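PDB 3C24: putative oxidoreductase from Jannaschia sp., which is of unconfirmed function but is probably an NAD(P)-dependent oxidoreductase with a Rossmann-type nucleotide-binding domain. Local coordinates for residues 145-159 and 173-187. Numbering follows the deposited sequence.
Sequences IAKQAIVCALMQGPE and WSPVTRTHRVTTEQL
Strands 148-156 and 176-181 run parallel as the two arms of a beta-alpha-beta unit whose connecting helix is 160-172, and Ile150 is bonded through both its N and its O to the other strand. Ile150 N donates to Arg178 O at 2.9 Å and its O accepts from His180 N; Cys152 repeats the pattern between His180 O and Val182 N. A beta bulge between Val176 and Thr179 shifts the register by one residue; before it, Gln148 N donates to Pro175 O, the residue that follows a cis peptide bond, and Gln148 O accepts from Thr177 N. Gln148 also ties the side-chain layer to the end of the helix: CG lies between backbone N and carbonyl carbon (chi1 71°), and NE2 reaches Trp173 O at 3.1 Å, in the carbonyl plane and on a lone pair. On the same face, Ile150 CG2 packs against Trp173 CE3 (3.9 Å) and Val176 CG2, while its CG1 runs beside Thr179, whose OG1 is hydrogen-bonded to Glu170 of the connecting helix. Strand 176-181 is the outermost of the mixed sheet within the chain, and its other face meets the second subunit: His180 NE2 hydrogen-bonds to Asp226 of the second subunit, which also forms a salt bridge with Arg178 NE. Further along, Ala153 CB touches CD1 of Leu187 (3.9 Å), in the first turn of helix 184-217, which Thr183 and Gln186 start with a capping box. At the far end Arg181, extended from CG to NE, grips Glu159 end-on, NH1 to OE2 at 2.8 Å and NH2 to OE1 at 2.9 Å, each oxygen met on its syn side. Its NE donates to a water that also bridges Leu154 N and Val182 O.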
ATOM      1  N   ILE A 145       8.157  -8.909  15.654  1.00 16.85           N
ATOM      2  CA  ILE A 145       7.966  -7.854  16.705  1.00 14.36           C
ATOM      3  C   ILE A 145       6.501  -7.425  16.708  1.00 17.12           C
ATOM      4  O   ILE A 145       5.806  -7.539  17.725  1.00 14.76           O
ATOM      5  CB  ILE A 145       8.902  -6.659  16.561  1.00 12.32           C
ATOM      6  CG1 ILE A 145      10.358  -7.170  16.468  1.00 20.67           C
ATOM      7  CG2 ILE A 145       8.723  -5.754  17.800  1.00 15.65           C
ATOM      8  CD1 ILE A 145      11.361  -6.140  16.056  1.00 20.21           C
ATOM      9  N   ALA A 146       6.052  -6.984  15.527  1.00 15.92           N
ATOM     10  CA  ALA A 146       4.639  -6.638  15.288  1.00 15.41           C
ATOM     11  C   ALA A 146       3.835  -7.902  15.068  1.00 17.16           C
ATOM     12  O   ALA A 146       4.344  -8.879  14.542  1.00 17.12           O
ATOM     13  CB  ALA A 146       4.483  -5.684  14.074  1.00 15.01           C
ATOM     14  N   LYS A 147       2.572  -7.860  15.478  1.00 17.31           N
ATOM     15  CA  LYS A 147       1.646  -8.994  15.334  1.00 17.25           C
ATOM     16  C   LYS A 147       1.405  -9.241  13.833  1.00 16.44           C
ATOM     17  O   LYS A 147       1.320  -8.307  13.040  1.00 17.89           O
ATOM     18  CB  LYS A 147       0.306  -8.719  16.037  1.00 17.51           C
ATOM     19  CG  LYS A 147       0.373  -8.505  17.542  1.00 23.30           C
ATOM     20  CD  LYS A 147      -1.001  -8.147  18.090  1.00 24.38           C
ATOM     21  CE  LYS A 147      -1.453  -6.740  17.710  1.00 31.51           C
ATOM     22  NZ  LYS A 147      -0.522  -5.666  18.221  1.00 28.47           N
ATOM     23  N   GLN A 148       1.241 -10.515  13.466  1.00 15.97           N
ATOM     24  CA  GLN A 148       0.932 -10.893  12.091  1.00 15.64           C
ATOM     25  C   GLN A 148       0.185 -12.197  12.098  1.00 15.55           C
ATOM     26  O   GLN A 148       0.247 -12.942  13.073  1.00 16.76           O
ATOM     27  CB  GLN A 148       2.211 -11.090  11.278  1.00 18.90           C
ATOM     28  CG  GLN A 148       3.014 -12.353  11.674  1.00 16.51           C
ATOM     29  CD  GLN A 148       4.242 -12.542  10.791  1.00 15.15           C
ATOM     30  OE1 GLN A 148       4.219 -12.242   9.592  1.00 18.43           O
ATOM     31  NE2 GLN A 148       5.332 -13.051  11.375  1.00 14.63           N
ATOM     32  N   ALA A 149      -0.495 -12.449  11.000  1.00 16.65           N
ATOM     33  CA  ALA A 149      -1.087 -13.757  10.733  1.00 15.89           C
ATOM     34  C   ALA A 149      -0.053 -14.591   9.909  1.00 15.12           C
ATOM     35  O   ALA A 149       0.911 -14.062   9.349  1.00 14.16           O
ATOM     36  CB  ALA A 149      -2.388 -13.578   9.905  1.00 16.18           C
ATOM     37  N   ILE A 150      -0.241 -15.903   9.864  1.00 16.65           N
ATOM     38  CA  ILE A 150       0.589 -16.789   9.047  1.00 16.11           C
ATOM     39  C   ILE A 150      -0.305 -17.800   8.314  1.00 15.47           C
ATOM     40  O   ILE A 150      -1.491 -17.953   8.636  1.00 15.32           O
ATOM     41  CB  ILE A 150       1.644 -17.537   9.892  1.00 16.83           C
ATOM     42  CG1 ILE A 150       0.989 -18.559  10.831  1.00 15.05           C
ATOM     43  CG2 ILE A 150       2.498 -16.525  10.722  1.00 17.50           C
ATOM     44  CD1 ILE A 150       2.054 -19.433  11.595  1.00 17.13           C
ATOM     45  N   VAL A 151       0.289 -18.459   7.316  1.00 15.31           N
ATOM     46  CA  VAL A 151      -0.390 -19.516   6.542  0.50 14.69           C
ATOM     47  C   VAL A 151       0.446 -20.784   6.558  1.00 15.55           C
ATOM     48  O   VAL A 151       1.687 -20.731   6.460  1.00 16.67           O
ATOM     49  CB  VAL A 151      -0.692 -19.092   5.074  0.50 14.75           C
ATOM     50  CG1 VAL A 151      -1.749 -17.981   5.042  0.50 14.43           C
ATOM     51  CG2 VAL A 151       0.610 -18.705   4.336  0.50 14.78           C
ATOM     52  N   CYS A 152      -0.224 -21.918   6.719  1.00 18.26           N
ATOM     53  CA  CYS A 152       0.448 -23.206   6.803  1.00 17.04           C
ATOM     54  C   CYS A 152      -0.284 -24.279   6.053  1.00 16.73           C
ATOM     55  O   CYS A 152      -1.507 -24.274   5.967  1.00 15.75           O
ATOM     56  CB  CYS A 152       0.505 -23.671   8.265  1.00 14.70           C
ATOM     57  SG  CYS A 152       1.311 -22.563   9.462  1.00 18.76           S
ATOM     58  N   ALA A 153       0.495 -25.236   5.557  1.00 14.83           N
ATOM     59  CA  ALA A 153      -0.027 -26.397   4.886  1.00 16.84           C
ATOM     60  C   ALA A 153       0.688 -27.663   5.264  1.00 14.47           C
ATOM     61  O   ALA A 153       1.921 -27.707   5.377  1.00 15.99           O
ATOM     62  CB  ALA A 153       0.109 -26.230   3.382  1.00 14.32           C
ATOM     63  N   LEU A 154      -0.097 -28.701   5.491  1.00 16.47           N
ATOM     64  CA  LEU A 154       0.428 -30.040   5.655  1.00 17.50           C
ATOM     65  C   LEU A 154       0.538 -30.621   4.256  1.00 16.85           C
ATOM     66  O   LEU A 154      -0.467 -30.943   3.590  1.00 17.29           O
ATOM     67  CB  LEU A 154      -0.473 -30.907   6.531  1.00 16.77           C
ATOM     68  CG  LEU A 154       0.019 -32.312   6.835  1.00 17.66           C
ATOM     69  CD1 LEU A 154       1.404 -32.321   7.612  1.00 14.02           C
ATOM     70  CD2 LEU A 154      -1.076 -33.038   7.655  1.00 15.82           C
HETATM   71  N   MSE A 155       1.770 -30.704   3.757  1.00 15.62           N
HETATM   72  CA  MSE A 155       1.998 -31.199   2.388  1.00 15.37           C
HETATM   73  C   MSE A 155       1.848 -32.699   2.339  1.00 16.67           C
HETATM   74  O   MSE A 155       1.325 -33.265   1.392  1.00 17.21           O
HETATM   75  CB  MSE A 155       3.377 -30.777   1.866  1.00 14.61           C
HETATM   76  CG  MSE A 155       3.730 -31.387   0.545  1.00 19.34           C
HETATM   77 SE   MSE A 155       5.476 -30.715   0.046  0.75 21.44          SE
HETATM   78  CE  MSE A 155       5.778 -31.794  -1.509  1.00 26.92           C
ATOM     79  N   GLN A 156       2.410 -33.345   3.340  1.00 15.74           N
ATOM     80  CA  GLN A 156       2.267 -34.780   3.464  1.00 16.62           C
ATOM     81  C   GLN A 156       2.541 -35.192   4.892  1.00 17.85           C
ATOM     82  O   GLN A 156       3.272 -34.539   5.641  1.00 14.71           O
ATOM     83  CB  GLN A 156       3.184 -35.517   2.478  1.00 18.32           C
ATOM     84  CG  GLN A 156       4.577 -35.541   2.830  1.00 23.54           C
ATOM     85  CD  GLN A 156       5.381 -36.523   1.990  1.00 28.65           C
ATOM     86  OE1 GLN A 156       5.405 -36.416   0.776  1.00 25.01           O
ATOM     87  NE2 GLN A 156       6.128 -37.414   2.654  1.00 21.88           N
ATOM     88  N   GLY A 157       1.951 -36.302   5.276  1.00 17.06           N
ATOM     89  CA  GLY A 157       2.170 -36.847   6.618  1.00 17.18           C
ATOM     90  C   GLY A 157       0.903 -36.956   7.419  1.00 16.30           C
ATOM     91  O   GLY A 157      -0.175 -36.548   6.970  1.00 19.60           O
ATOM     92  N   PRO A 158       1.011 -37.518   8.604  1.00 15.44           N
ATOM     93  CA  PRO A 158      -0.123 -37.689   9.486  1.00 18.41           C
ATOM     94  C   PRO A 158      -0.746 -36.376   9.917  1.00 17.31           C
ATOM     95  O   PRO A 158      -0.054 -35.410  10.196  1.00 16.05           O
ATOM     96  CB  PRO A 158       0.468 -38.381  10.715  1.00 18.52           C
ATOM     97  CG  PRO A 158       1.869 -38.374  10.590  1.00 19.63           C
ATOM     98  CD  PRO A 158       2.252 -38.050   9.181  1.00 13.93           C
ATOM     99  N   GLU A 159      -2.068 -36.400  10.025  1.00 16.62           N
ATOM    100  CA  GLU A 159      -2.869 -35.251  10.436  1.00 16.15           C
ATOM    101  C   GLU A 159      -2.400 -34.588  11.713  1.00 17.32           C
ATOM    102  O   GLU A 159      -2.369 -33.354  11.844  1.00 18.02           O
ATOM    103  CB  GLU A 159      -4.303 -35.695  10.653  1.00 17.22           C
ATOM    104  CG  GLU A 159      -5.264 -34.611  11.129  1.00 14.55           C
ATOM    105  CD  GLU A 159      -5.433 -33.422  10.173  1.00 18.49           C
ATOM    106  OE1 GLU A 159      -5.070 -33.466   8.962  1.00 14.91           O
ATOM    107  OE2 GLU A 159      -6.008 -32.433  10.653  1.00 19.64           O
ATOM    108  N   TRP A 173       7.600 -17.161  14.431  1.00 15.10           N
ATOM    109  CA  TRP A 173       7.113 -15.916  13.842  1.00 17.80           C
ATOM    110  C   TRP A 173       6.228 -15.102  14.752  1.00 19.15           C
ATOM    111  O   TRP A 173       5.496 -14.214  14.295  1.00 18.62           O
ATOM    112  CB  TRP A 173       6.376 -16.212  12.524  1.00 16.90           C
ATOM    113  CG  TRP A 173       7.292 -16.769  11.459  1.00 18.12           C
ATOM    114  CD1 TRP A 173       8.536 -16.375  11.212  1.00 20.12           C
ATOM    115  CD2 TRP A 173       6.967 -17.759  10.460  1.00 17.20           C
ATOM    116  NE1 TRP A 173       9.061 -17.072  10.152  1.00 20.97           N
ATOM    117  CE2 TRP A 173       8.115 -17.928   9.671  1.00 18.19           C
ATOM    118  CE3 TRP A 173       5.830 -18.527  10.173  1.00 15.75           C
ATOM    119  CZ2 TRP A 173       8.172 -18.827   8.614  1.00 19.71           C
ATOM    120  CZ3 TRP A 173       5.881 -19.426   9.098  1.00 20.30           C
ATOM    121  CH2 TRP A 173       7.058 -19.566   8.340  1.00 17.37           C
ATOM    122  N   SER A 174       6.327 -15.400  16.054  1.00 16.69           N
ATOM    123  CA  SER A 174       5.542 -14.690  17.091  1.00 16.71           C
ATOM    124  C   SER A 174       5.854 -13.199  17.065  1.00 16.79           C
ATOM    125  O   SER A 174       6.980 -12.828  16.847  1.00 15.75           O
ATOM    126  CB  SER A 174       5.792 -15.230  18.499  1.00 19.85           C
ATOM    127  OG  SER A 174       7.116 -14.976  18.888  1.00 21.42           O
ATOM    128  N   PRO A 175       4.866 -12.356  17.391  1.00 17.40           N
ATOM    129  CA  PRO A 175       3.527 -12.767  17.801  1.00 17.66           C
ATOM    130  C   PRO A 175       2.601 -12.990  16.641  1.00 17.16           C
ATOM    131  O   PRO A 175       2.536 -12.185  15.718  1.00 17.43           O
ATOM    132  CB  PRO A 175       3.060 -11.590  18.687  1.00 16.56           C
ATOM    133  CG  PRO A 175       3.810 -10.436  18.182  1.00 17.50           C
ATOM    134  CD  PRO A 175       5.150 -10.955  17.774  1.00 15.69           C
ATOM    135  N   VAL A 176       1.905 -14.119  16.668  1.00 16.23           N
ATOM    136  CA  VAL A 176       0.969 -14.502  15.599  1.00 17.20           C
ATOM    137  C   VAL A 176      -0.441 -14.445  16.116  1.00 19.55           C
ATOM    138  O   VAL A 176      -0.775 -15.021  17.164  1.00 20.71           O
ATOM    139  CB  VAL A 176       1.285 -15.955  15.083  1.00 18.73           C
ATOM    140  CG1 VAL A 176       0.232 -16.459  14.054  1.00 18.39           C
ATOM    141  CG2 VAL A 176       2.695 -16.042  14.527  1.00 18.00           C
ATOM    142  N   THR A 177      -1.289 -13.809  15.346  1.00 17.36           N
ATOM    143  CA  THR A 177      -2.662 -13.651  15.744  1.00 21.22           C
ATOM    144  C   THR A 177      -3.525 -14.784  15.275  1.00 23.72           C
ATOM    145  O   THR A 177      -4.379 -15.258  15.996  1.00 25.80           O
ATOM    146  CB  THR A 177      -3.228 -12.343  15.189  1.00 23.56           C
ATOM    147  OG1 THR A 177      -2.973 -12.268  13.789  1.00 23.43           O
ATOM    148  CG2 THR A 177      -2.562 -11.181  15.864  1.00 22.13           C
ATOM    149  N   ARG A 178      -3.353 -15.106  14.013  1.00 20.93           N
ATOM    150  CA  ARG A 178      -4.129 -16.138  13.315  1.00 21.82           C
ATOM    151  C   ARG A 178      -3.226 -17.021  12.468  1.00 19.11           C
ATOM    152  O   ARG A 178      -2.322 -16.534  11.836  1.00 19.98           O
ATOM    153  CB  ARG A 178      -5.122 -15.477  12.329  1.00 20.99           C
ATOM    154  CG  ARG A 178      -6.180 -14.620  12.933  1.00 30.18           C
ATOM    155  CD  ARG A 178      -7.188 -14.093  11.919  1.00 27.36           C
ATOM    156  NE  ARG A 178      -6.736 -12.922  11.172  1.00 25.71           N
ATOM    157  CZ  ARG A 178      -6.701 -11.706  11.683  1.00 40.17           C
ATOM    158  NH1 ARG A 178      -7.093 -11.497  12.933  1.00 44.96           N
ATOM    159  NH2 ARG A 178      -6.286 -10.695  10.951  1.00 45.12           N
ATOM    160  N   THR A 179      -3.524 -18.318  12.479  1.00 18.10           N
ATOM    161  CA  THR A 179      -2.862 -19.296  11.639  1.00 16.34           C
ATOM    162  C   THR A 179      -3.876 -19.935  10.732  1.00 17.10           C
ATOM    163  O   THR A 179      -4.734 -20.700  11.171  1.00 19.06           O
ATOM    164  CB  THR A 179      -2.225 -20.397  12.492  1.00 18.80           C
ATOM    165  OG1 THR A 179      -1.353 -19.769  13.450  1.00 20.02           O
ATOM    166  CG2 THR A 179      -1.422 -21.332  11.668  1.00 18.19           C
ATOM    167  N   HIS A 180      -3.732 -19.622   9.453  1.00 14.52           N
ATOM    168  CA  HIS A 180      -4.619 -20.107   8.388  1.00 14.89           C
ATOM    169  C   HIS A 180      -4.081 -21.381   7.740  1.00 14.75           C
ATOM    170  O   HIS A 180      -3.000 -21.406   7.205  1.00 16.99           O
ATOM    171  CB  HIS A 180      -4.759 -19.063   7.294  1.00 15.82           C
ATOM    172  CG  HIS A 180      -5.268 -17.739   7.777  1.00 13.87           C
ATOM    173  ND1 HIS A 180      -6.598 -17.529   8.088  1.00 19.25           N
ATOM    174  CD2 HIS A 180      -4.637 -16.562   7.963  1.00 16.83           C
ATOM    175  CE1 HIS A 180      -6.752 -16.273   8.471  1.00 19.24           C
ATOM    176  NE2 HIS A 180      -5.586 -15.659   8.383  1.00 15.86           N
ATOM    177  N   ARG A 181      -4.865 -22.448   7.844  1.00 15.01           N
ATOM    178  CA  ARG A 181      -4.549 -23.720   7.220  1.00 13.72           C
ATOM    179  C   ARG A 181      -5.068 -23.775   5.802  1.00 17.15           C
ATOM    180  O   ARG A 181      -6.244 -23.474   5.530  1.00 14.69           O
ATOM    181  CB  ARG A 181      -5.124 -24.923   7.984  1.00 15.08           C
ATOM    182  CG  ARG A 181      -4.704 -26.289   7.366  1.00 14.94           C
ATOM    183  CD  ARG A 181      -5.110 -27.447   8.246  1.00 15.07           C
ATOM    184  NE  ARG A 181      -4.671 -28.711   7.667  1.00 17.13           N
ATOM    185  CZ  ARG A 181      -4.775 -29.883   8.291  1.00 16.09           C
ATOM    186  NH1 ARG A 181      -5.241 -29.940   9.519  1.00 15.92           N
ATOM    187  NH2 ARG A 181      -4.364 -31.003   7.685  1.00 17.46           N
ATOM    188  N   VAL A 182      -4.154 -24.073   4.901  1.00 13.76           N
ATOM    189  CA  VAL A 182      -4.457 -24.243   3.463  1.00 15.09           C
ATOM    190  C   VAL A 182      -3.808 -25.508   2.898  1.00 17.12           C
ATOM    191  O   VAL A 182      -3.023 -26.192   3.562  1.00 15.73           O
ATOM    192  CB  VAL A 182      -3.957 -23.050   2.641  1.00 16.27           C
ATOM    193  CG1 VAL A 182      -4.689 -21.734   2.995  1.00 17.22           C
ATOM    194  CG2 VAL A 182      -2.437 -22.861   2.787  1.00 16.50           C
ATOM    195  N   THR A 183      -4.115 -25.797   1.648  1.00 15.92           N
ATOM    196  CA  THR A 183      -3.436 -26.889   0.948  1.00 15.69           C
ATOM    197  C   THR A 183      -2.136 -26.374   0.388  1.00 13.33           C
ATOM    198  O   THR A 183      -1.919 -25.156   0.279  1.00 16.53           O
ATOM    199  CB  THR A 183      -4.251 -27.449  -0.235  1.00 17.49           C
ATOM    200  OG1 THR A 183      -4.386 -26.455  -1.259  1.00 18.91           O
ATOM    201  CG2 THR A 183      -5.641 -27.910   0.244  1.00 18.07           C
ATOM    202  N   THR A 184      -1.278 -27.298  -0.024  1.00 16.38           N
ATOM    203  CA  THR A 184      -0.002 -26.955  -0.647  1.00 17.20           C
ATOM    204  C   THR A 184      -0.235 -26.044  -1.853  1.00 17.54           C
ATOM    205  O   THR A 184       0.423 -25.016  -2.003  1.00 17.97           O
ATOM    206  CB  THR A 184       0.766 -28.200  -1.104  1.00 19.42           C
ATOM    207  OG1 THR A 184       0.971 -29.032   0.031  1.00 19.12           O
ATOM    208  CG2 THR A 184       2.149 -27.857  -1.744  1.00 16.58           C
ATOM    209  N   GLU A 185      -1.185 -26.416  -2.704  1.00 16.68           N
ATOM    210  CA  GLU A 185      -1.460 -25.606  -3.902  1.00 18.29           C
ATOM    211  C   GLU A 185      -2.014 -24.210  -3.591  1.00 17.36           C
ATOM    212  O   GLU A 185      -1.640 -23.202  -4.210  1.00 18.12           O
ATOM    213  CB  GLU A 185      -2.380 -26.354  -4.854  1.00 20.17           C
ATOM    214  CG  GLU A 185      -2.620 -25.566  -6.132  1.00 21.58           C
ATOM    215  CD  GLU A 185      -3.316 -26.393  -7.201  1.00 26.23           C
ATOM    216  OE1 GLU A 185      -4.569 -26.473  -7.173  1.00 24.76           O
ATOM    217  OE2 GLU A 185      -2.586 -26.958  -8.057  1.00 21.30           O
ATOM    218  N   GLN A 186      -2.903 -24.164  -2.603  1.00 17.59           N
ATOM    219  CA  GLN A 186      -3.446 -22.898  -2.152  1.00 17.30           C
ATOM    220  C   GLN A 186      -2.332 -21.995  -1.618  1.00 15.26           C
ATOM    221  O   GLN A 186      -2.287 -20.784  -1.924  1.00 16.18           O
ATOM    222  CB  GLN A 186      -4.535 -23.105  -1.108  1.00 15.16           C
ATOM    223  CG  GLN A 186      -5.860 -23.615  -1.696  1.00 17.78           C
ATOM    224  CD  GLN A 186      -6.862 -23.964  -0.640  1.00 19.31           C
ATOM    225  OE1 GLN A 186      -6.485 -24.363   0.457  1.00 18.93           O
ATOM    226  NE2 GLN A 186      -8.160 -23.841  -0.967  1.00 18.24           N
ATOM    227  N   LEU A 187      -1.377 -22.567  -0.861  1.00 17.99           N
ATOM    228  CA  LEU A 187      -0.290 -21.752  -0.317  1.00 17.22           C
ATOM    229  C   LEU A 187       0.557 -21.202  -1.455  1.00 17.88           C
ATOM    230  O   LEU A 187       0.959 -20.038  -1.434  1.00 19.26           O
ATOM    231  CB  LEU A 187       0.597 -22.550   0.617  1.00 18.04           C
ATOM    232  CG  LEU A 187       1.141 -21.764   1.812  1.00 25.42           C
ATOM    233  CD1 LEU A 187       1.811 -22.748   2.756  1.00 25.75           C
ATOM    234  CD2 LEU A 187       2.075 -20.633   1.481  1.00 24.98           C
TER
HETATM  235  O   HOH W   1       5.149 -11.380  14.107  1.00 15.08           O
HETATM  236  O   HOH W   2      -2.982 -28.421   5.203  1.00 16.28           O
HETATM  237  O   HOH W   3      -2.144 -29.905   1.560  1.00 21.67           O
HETATM  238  O   HOH W   4       0.414 -31.741  -0.693  1.00 26.63           O